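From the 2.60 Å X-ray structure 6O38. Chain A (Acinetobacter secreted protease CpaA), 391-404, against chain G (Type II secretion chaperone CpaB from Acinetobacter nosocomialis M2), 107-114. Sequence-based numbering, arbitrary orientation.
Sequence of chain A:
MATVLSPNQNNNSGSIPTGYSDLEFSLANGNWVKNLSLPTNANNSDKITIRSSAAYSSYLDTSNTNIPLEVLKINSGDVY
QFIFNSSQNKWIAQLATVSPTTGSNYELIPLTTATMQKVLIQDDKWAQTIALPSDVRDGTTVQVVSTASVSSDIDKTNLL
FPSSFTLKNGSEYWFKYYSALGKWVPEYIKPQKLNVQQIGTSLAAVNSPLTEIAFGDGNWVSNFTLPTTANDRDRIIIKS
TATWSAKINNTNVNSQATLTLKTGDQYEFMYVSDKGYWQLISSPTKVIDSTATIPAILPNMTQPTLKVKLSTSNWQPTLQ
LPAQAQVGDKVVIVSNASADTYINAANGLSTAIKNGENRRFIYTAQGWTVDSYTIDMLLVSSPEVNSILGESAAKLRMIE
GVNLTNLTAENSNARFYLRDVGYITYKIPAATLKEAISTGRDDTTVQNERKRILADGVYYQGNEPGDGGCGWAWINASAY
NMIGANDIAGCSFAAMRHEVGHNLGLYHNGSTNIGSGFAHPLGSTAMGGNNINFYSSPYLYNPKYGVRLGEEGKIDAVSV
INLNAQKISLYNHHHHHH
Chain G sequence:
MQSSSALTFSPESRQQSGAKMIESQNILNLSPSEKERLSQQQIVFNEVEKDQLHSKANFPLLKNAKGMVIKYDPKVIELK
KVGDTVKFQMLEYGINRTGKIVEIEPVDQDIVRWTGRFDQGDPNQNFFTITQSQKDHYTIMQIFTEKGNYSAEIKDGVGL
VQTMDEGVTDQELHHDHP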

ATOM      1  N   GLU A 391     -20.386  -5.062 -21.206  1.00 77.25           N
ATOM      2  CA  GLU A 391     -21.463  -4.962 -20.226  1.00 75.30           C
ATOM      3  C   GLU A 391     -21.000  -5.411 -18.844  1.00 72.31           C
ATOM      4  O   GLU A 391     -21.270  -4.745 -17.838  1.00 70.03           O
ATOM      5  CB  GLU A 391     -22.661  -5.797 -20.683  1.00 77.19           C
ATOM      6  CG  GLU A 391     -23.311  -5.310 -21.967  1.00 80.54           C
ATOM      7  CD  GLU A 391     -24.017  -3.980 -21.788  1.00 80.06           C
ATOM      8  OE1 GLU A 391     -24.492  -3.704 -20.664  1.00 77.52           O
ATOM      9  OE2 GLU A 391     -24.090  -3.209 -22.768  1.00 82.26           O
ATOM     10  N   SER A 392     -20.298  -6.542 -18.776  1.00 75.38           N
ATOM     11  CA  SER A 392     -19.781  -7.014 -17.494  1.00 72.78           C
ATOM     12  C   SER A 392     -18.603  -6.170 -17.018  1.00 71.17           C
ATOM     13  O   SER A 392     -18.488  -5.873 -15.823  1.00 68.64           O
ATOM     14  CB  SER A 392     -19.381  -8.484 -17.604  1.00 73.67           C
ATOM     15  OG  SER A 392     -19.035  -9.011 -16.336  1.00 71.32           O
ATOM     16  N   ALA A 393     -17.716  -5.785 -17.940  1.00 71.07           N
ATOM     17  CA  ALA A 393     -16.545  -4.992 -17.575  1.00 69.84           C
ATOM     18  C   ALA A 393     -16.930  -3.669 -16.925  1.00 68.12           C
ATOM     19  O   ALA A 393     -16.294  -3.240 -15.954  1.00 65.99           O
ATOM     20  CB  ALA A 393     -15.672  -4.750 -18.804  1.00 72.25           C
ATOM     21  N   ALA A 394     -17.954  -2.995 -17.457  1.00 68.29           N
ATOM     22  CA  ALA A 394     -18.346  -1.701 -16.905  1.00 66.94           C
ATOM     23  C   ALA A 394     -18.817  -1.833 -15.463  1.00 64.21           C
ATOM     24  O   ALA A 394     -18.511  -0.978 -14.622  1.00 62.77           O
ATOM     25  CB  ALA A 394     -19.434  -1.068 -17.771  1.00 68.84           C
ATOM     26  N   LYS A 395     -19.571  -2.891 -15.159  1.00 66.14           N
ATOM     27  CA  LYS A 395     -19.956  -3.146 -13.775  1.00 63.92           C
ATOM     28  C   LYS A 395     -18.736  -3.453 -12.917  1.00 62.63           C
ATOM     29  O   LYS A 395     -18.658  -3.031 -11.757  1.00 61.09           O
ATOM     30  CB  LYS A 395     -20.965  -4.295 -13.714  1.00 64.15           C
ATOM     31  CG  LYS A 395     -21.682  -4.421 -12.379  1.00 62.54           C
ATOM     32  CD  LYS A 395     -22.816  -5.431 -12.454  1.00 63.04           C
ATOM     33  CE  LYS A 395     -23.405  -5.710 -11.080  1.00 61.65           C
ATOM     34  NZ  LYS A 395     -22.358  -6.036 -10.072  1.00 60.30           N
ATOM     35  N   LEU A 396     -17.771  -4.190 -13.474  1.00 64.34           N
ATOM     36  CA  LEU A 396     -16.560  -4.527 -12.733  1.00 63.33           C
ATOM     37  C   LEU A 396     -15.763  -3.282 -12.365  1.00 62.71           C
ATOM     38  O   LEU A 396     -15.181  -3.207 -11.277  1.00 61.32           O
ATOM     39  CB  LEU A 396     -15.697  -5.485 -13.556  1.00 64.58           C
ATOM     40  CG  LEU A 396     -14.517  -6.135 -12.833  1.00 63.77           C
ATOM     41  CD1 LEU A 396     -14.919  -6.557 -11.431  1.00 62.01           C
ATOM     42  CD2 LEU A 396     -13.983  -7.316 -13.629  1.00 65.22           C
ATOM     43  N   ARG A 397     -15.717  -2.297 -13.266  1.00 62.02           N
ATOM     44  CA  ARG A 397     -14.914  -1.103 -13.021  1.00 61.66           C
ATOM     45  C   ARG A 397     -15.433  -0.322 -11.820  1.00 60.14           C
ATOM     46  O   ARG A 397     -14.647   0.167 -11.001  1.00 59.17           O
ATOM     47  CB  ARG A 397     -14.901  -0.222 -14.269  1.00 63.37           C
ATOM     48  CG  ARG A 397     -13.755   0.772 -14.326  1.00 63.52           C
ATOM     49  CD  ARG A 397     -13.844   1.613 -15.588  1.00 65.36           C
ATOM     50  NE  ARG A 397     -12.604   2.328 -15.870  1.00 65.87           N
ATOM     51  CZ  ARG A 397     -12.367   3.584 -15.508  1.00 65.55           C
ATOM     52  NH1 ARG A 397     -13.286   4.269 -14.841  1.00 64.74           N
ATOM     53  NH2 ARG A 397     -11.210   4.155 -15.812  1.00 66.14           N
HETATM   54  N   MSE A 398     -16.751  -0.197 -11.697  1.00 57.65           N
HETATM   55  CA  MSE A 398     -17.346   0.576 -10.613  1.00 56.49           C
HETATM   56  C   MSE A 398     -17.247  -0.156  -9.279  1.00 55.31           C
HETATM   57  O   MSE A 398     -17.082   0.471  -8.233  1.00 54.78           O
HETATM   58  CB  MSE A 398     -18.807   0.901 -10.933  1.00 60.05           C
HETATM   59  CG  MSE A 398     -19.007   1.533 -12.300  1.00 61.88           C
HETATM   60 SE   MSE A 398     -20.755   2.365 -12.511  0.51 62.63          SE
HETATM   61  CE  MSE A 398     -20.558   3.796 -11.201  1.00 61.42           C
ATOM     62  N   ILE A 399     -17.349  -1.487  -9.324  1.00 56.32           N
ATOM     63  CA  ILE A 399     -17.249  -2.281  -8.102  1.00 55.28           C
ATOM     64  C   ILE A 399     -15.865  -2.137  -7.482  1.00 54.79           C
ATOM     65  O   ILE A 399     -15.727  -1.989  -6.261  1.00 54.09           O
ATOM     66  CB  ILE A 399     -17.593  -3.755  -8.391  1.00 55.37           C
ATOM     67  CG1 ILE A 399     -19.086  -3.903  -8.692  1.00 55.83           C
ATOM     68  CG2 ILE A 399     -17.197  -4.641  -7.220  1.00 54.32           C
ATOM     69  CD1 ILE A 399     -19.986  -3.239  -7.669  1.00 55.33           C
ATOM     70  N   GLU A 400     -14.818  -2.168  -8.311  1.00 56.64           N
ATOM     71  CA  GLU A 400     -13.468  -1.962  -7.797  1.00 56.37           C
ATOM     72  C   GLU A 400     -13.306  -0.566  -7.210  1.00 56.13           C
ATOM     73  O   GLU A 400     -12.538  -0.378  -6.260  1.00 55.45           O
ATOM     74  CB  GLU A 400     -12.440  -2.200  -8.903  1.00 57.47           C
ATOM     75  CG  GLU A 400     -12.408  -3.629  -9.426  1.00 58.35           C
ATOM     76  CD  GLU A 400     -12.238  -4.661  -8.323  1.00 57.82           C
ATOM     77  OE1 GLU A 400     -11.483  -4.396  -7.363  1.00 57.37           O
ATOM     78  OE2 GLU A 400     -12.863  -5.738  -8.418  1.00 58.20           O
ATOM     79  N   GLY A 401     -14.016   0.421  -7.762  1.00 53.08           N
ATOM     80  CA  GLY A 401     -14.032   1.738  -7.147  1.00 52.84           C
ATOM     81  C   GLY A 401     -14.684   1.728  -5.779  1.00 51.97           C
ATOM     82  O   GLY A 401     -14.249   2.434  -4.867  1.00 51.61           O
ATOM     83  N   VAL A 402     -15.744   0.932  -5.619  1.00 49.17           N
ATOM     84  CA  VAL A 402     -16.404   0.818  -4.322  1.00 47.98           C
ATOM     85  C   VAL A 402     -15.487   0.132  -3.316  1.00 46.94           C
ATOM     86  O   VAL A 402     -15.350   0.578  -2.172  1.00 46.04           O
ATOM     87  CB  VAL A 402     -17.742   0.070  -4.465  1.00 48.11           C
ATOM     88  CG1 VAL A 402     -18.402  -0.105  -3.106  1.00 46.94           C
ATOM     89  CG2 VAL A 402     -18.668   0.809  -5.418  1.00 49.26           C
ATOM     90  N   ASN A 403     -14.846  -0.965  -3.730  1.00 49.05           N
ATOM     91  CA  ASN A 403     -13.971  -1.702  -2.824  1.00 48.45           C
ATOM     92  C   ASN A 403     -12.788  -0.853  -2.376  1.00 48.30           C
ATOM     93  O   ASN A 403     -12.369  -0.922  -1.215  1.00 47.78           O
ATOM     94  CB  ASN A 403     -13.486  -2.987  -3.495  1.00 48.80           C
ATOM     95  CG  ASN A 403     -14.607  -3.977  -3.736  1.00 49.08           C
ATOM     96  OD1 ASN A 403     -15.562  -4.049  -2.963  1.00 48.82           O
ATOM     97  ND2 ASN A 403     -14.498  -4.743  -4.815  1.00 49.80           N
ATOM     98  N   LEU A 404     -12.234  -0.046  -3.283  1.00 45.24           N
ATOM     99  CA  LEU A 404     -11.106   0.803  -2.915  1.00 44.97           C
ATOM    100  C   LEU A 404     -11.536   1.905  -1.954  1.00 44.16           C
ATOM    101  O   LEU A 404     -10.782   2.270  -1.044  1.00 43.34           O
ATOM    102  CB  LEU A 404     -10.465   1.399  -4.168  1.00 46.13           C
ATOM    103  CG  LEU A 404      -9.237   2.280  -3.929  1.00 45.98           C
ATOM    104  CD1 LEU A 404      -8.094   1.456  -3.363  1.00 45.51           C
ATOM    105  CD2 LEU A 404      -8.819   2.970  -5.215  1.00 47.30           C
TER
ATOM    106  N   VAL G 107     -16.951 -13.993  -8.186  1.00 76.52           N
ATOM    107  CA  VAL G 107     -17.777 -12.851  -7.810  1.00 77.08           C
ATOM    108  C   VAL G 107     -19.154 -12.926  -8.476  1.00 79.80           C
ATOM    109  O   VAL G 107     -20.136 -12.403  -7.936  1.00 80.80           O
ATOM    110  CB  VAL G 107     -17.033 -11.546  -8.164  1.00 76.87           C
ATOM    111  CG1 VAL G 107     -17.883 -10.313  -7.881  1.00 77.91           C
ATOM    112  CG2 VAL G 107     -15.696 -11.465  -7.417  1.00 74.85           C
ATOM    113  N   ASP G 108     -19.251 -13.599  -9.616  1.00 79.42           N
ATOM    114  CA  ASP G 108     -20.482 -13.811 -10.382  1.00 82.61           C
ATOM    115  C   ASP G 108     -20.169 -14.920 -11.388  1.00 84.09           C
ATOM    116  O   ASP G 108     -19.102 -15.541 -11.316  1.00 82.67           O
ATOM    117  CB  ASP G 108     -20.992 -12.510 -11.016  1.00 83.78           C
ATOM    118  CG  ASP G 108     -20.082 -11.975 -12.115  1.00 83.92           C
ATOM    119  OD1 ASP G 108     -19.043 -12.596 -12.412  1.00 82.95           O
ATOM    120  OD2 ASP G 108     -20.410 -10.904 -12.676  1.00 85.43           O
ATOM    121  N   GLN G 109     -21.084 -15.190 -12.327  1.00 86.59           N
ATOM    122  CA  GLN G 109     -20.787 -16.227 -13.317  1.00 88.25           C
ATOM    123  C   GLN G 109     -19.624 -15.848 -14.225  1.00 86.84           C
ATOM    124  O   GLN G 109     -18.965 -16.733 -14.783  1.00 87.31           O
ATOM    125  CB  GLN G 109     -22.007 -16.571 -14.172  1.00 92.09           C
ATOM    126  CG  GLN G 109     -23.102 -17.345 -13.475  1.00 94.37           C
ATOM    127  CD  GLN G 109     -24.194 -17.733 -14.458  1.00 98.35           C
ATOM    128  OE1 GLN G 109     -24.106 -17.403 -15.641  1.00 99.32           O
ATOM    129  NE2 GLN G 109     -25.209 -18.452 -13.987  1.00100.94           N
ATOM    130  N   ASP G 110     -19.338 -14.556 -14.381  1.00 85.33           N
ATOM    131  CA  ASP G 110     -18.354 -14.133 -15.366  1.00 84.71           C
ATOM    132  C   ASP G 110     -17.066 -13.569 -14.780  1.00 81.27           C
ATOM    133  O   ASP G 110     -16.045 -13.560 -15.477  1.00 80.77           O
ATOM    134  CB  ASP G 110     -18.982 -13.088 -16.299  1.00 86.49           C
ATOM    135  CG  ASP G 110     -18.009 -12.573 -17.336  1.00 86.31           C
ATOM    136  OD1 ASP G 110     -17.497 -13.392 -18.125  1.00 87.44           O
ATOM    137  OD2 ASP G 110     -17.754 -11.351 -17.350  1.00 85.25           O
ATOM    138  N   ILE G 111     -17.072 -13.136 -13.523  1.00 79.12           N
ATOM    139  CA  ILE G 111     -15.940 -12.439 -12.924  1.00 76.00           C
ATOM    140  C   ILE G 111     -15.409 -13.274 -11.765  1.00 74.33           C
ATOM    141  O   ILE G 111     -16.179 -13.725 -10.910  1.00 74.89           O
ATOM    142  CB  ILE G 111     -16.332 -11.027 -12.454  1.00 74.99           C
ATOM    143  CG1 ILE G 111     -16.870 -10.217 -13.634  1.00 77.29           C
ATOM    144  CG2 ILE G 111     -15.147 -10.326 -11.836  1.00 72.70           C
ATOM    145  CD1 ILE G 111     -17.456  -8.879 -13.236  1.00 77.96           C
ATOM    146  N   VAL G 112     -14.094 -13.484 -11.750  1.00 73.57           N
ATOM    147  CA  VAL G 112     -13.405 -14.194 -10.680  1.00 71.28           C
ATOM    148  C   VAL G 112     -12.321 -13.277 -10.134  1.00 69.91           C
ATOM    149  O   VAL G 112     -11.653 -12.572 -10.898  1.00 70.79           O
ATOM    150  CB  VAL G 112     -12.802 -15.525 -11.181  1.00 72.07           C
ATOM    151  CG1 VAL G 112     -12.014 -16.214 -10.081  1.00 70.60           C
ATOM    152  CG2 VAL G 112     -13.898 -16.438 -11.712  1.00 75.13           C
ATOM    153  N   ARG G 113     -12.151 -13.280  -8.813  1.00 69.48           N
ATOM    154  CA  ARG G 113     -11.156 -12.451  -8.146  1.00 67.21           C
ATOM    155  C   ARG G 113     -10.104 -13.333  -7.491  1.00 65.35           C
ATOM    156  O   ARG G 113     -10.442 -14.242  -6.725  1.00 65.17           O
ATOM    157  CB  ARG G 113     -11.802 -11.545  -7.092  1.00 66.42           C
ATOM    158  CG  ARG G 113     -10.841 -10.529  -6.496  1.00 64.69           C
ATOM    159  CD  ARG G 113     -11.432  -9.810  -5.291  1.00 64.08           C
ATOM    160  NE  ARG G 113     -12.891  -9.737  -5.327  1.00 65.79           N
ATOM    161  CZ  ARG G 113     -13.575  -8.684  -5.763  1.00 67.58           C
ATOM    162  NH1 ARG G 113     -12.935  -7.611  -6.209  1.00 68.18           N
ATOM    163  NH2 ARG G 113     -14.901  -8.702  -5.757  1.00 68.94           N
ATOM    164  N   TRP G 114      -8.838 -13.066  -7.794  1.00 67.52           N
ATOM    165  CA  TRP G 114      -7.715 -13.689  -7.109  1.00 65.68           C
ATOM    166  C   TRP G 114      -7.137 -12.714  -6.093  1.00 64.22           C
ATOM    167  O   TRP G 114      -6.952 -11.532  -6.391  1.00 64.56           O
ATOM    168  CB  TRP G 114      -6.621 -14.110  -8.095  1.00 65.97           C
ATOM    169  CG  TRP G 114      -6.987 -15.270  -8.967  1.00 67.28           C
ATOM    170  CD1 TRP G 114      -6.664 -16.579  -8.765  1.00 67.78           C
ATOM    171  CD2 TRP G 114      -7.726 -15.223 -10.194  1.00 69.40           C
ATOM    172  NE1 TRP G 114      -7.166 -17.354  -9.782  1.00 69.76           N
ATOM    173  CE2 TRP G 114      -7.822 -16.544 -10.673  1.00 70.29           C
ATOM    174  CE3 TRP G 114      -8.320 -14.193 -10.928  1.00 71.00           C
ATOM    175  CZ2 TRP G 114      -8.488 -16.863 -11.855  1.00 72.32           C
ATOM    176  CZ3 TRP G 114      -8.981 -14.512 -12.102  1.00 73.08           C
ATOM    177  CH2 TRP G 114      -9.059 -15.835 -12.553  1.00 73.63           C
TER

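The contact joins a helix of the protease CpaA, residues 391-404, to a short segment of its chaperone CpaB, residues 107-114. The chaperone segment starts as a loop or turn and becomes a strand at Ile G111. Helix and strand run in roughly the same direction, with 37° between them. The axes come within 11.0 Å at their closest, and side chains bridge the gap. About 300 Å² is buried in all.

Ile G111 covers the most surface. Its CA-to-CB bond points toward the helix, and its side chain adopts the m, t rotamer. Ile G111 CG2 packs against Leu A396 CD2 at 3.7 Å. Ile G111 CD1 reaches Ser A392 OG at 3.5 Å. These two helix residues are one turn apart, and the isoleucine touches both. The CA-to-CB bond of Leu A396 points sideways to the chaperone stretch, but the end of its side chain comes nearer the strand. Ile G111 and Leu A396 are both buried, which suits two branched apolar side chains.

Arg G113 is next. It lies two residues further along the strand, and its CA-to-CB bond also points toward the helix, while Val G112 between them makes no contact. The side chain is extended through chi1 and chi2, then bends at chi3, which is near -27° and between wells. Arg G113 NH1 lies 2.9 Å from Glu A400 OE2 in a salt bridge. The hydrogen bond within it is weak, with an angle of 121° at the hydrogen. The carboxylate oxygen lies at the edge of the guanidinium, near its plane. The CA-to-CB bond of Glu A400 points sideways to the chaperone stretch; with chi1 and chi2 both m, its end comes nearer the strand and reaches Arg G113. Glu A400 is buried, and a buried carboxylate benefits from a charged partner. Asn A403 ND2 is 3.6 Å from Arg G113 NH1.

Ser A392 holds the other end of the contact. Its CA-to-CB bond points toward the chaperone, and chi1 is t. Ser A392 OG donates a hydrogen bond to Asp G110 OD2 at 2.9 Å. The small side chain lets the hydroxyl meet the acid while lying against the isoleucine methyl. The CA-to-CB bond of Asp G110 also points toward the helix, and both its carboxylate oxygens have further hydrogen bonds elsewhere in the structure.

Asp G108 accepts two hydrogen bonds from the backbone that follows. Asp G108 OD1 accepts a weak one from Asp G110 N at 2.8 Å and a very short one from Ile G111 N at 2.3 Å. The contact thus has an apolar centre, with a hydrogen bond at one end and a salt bridge at the other.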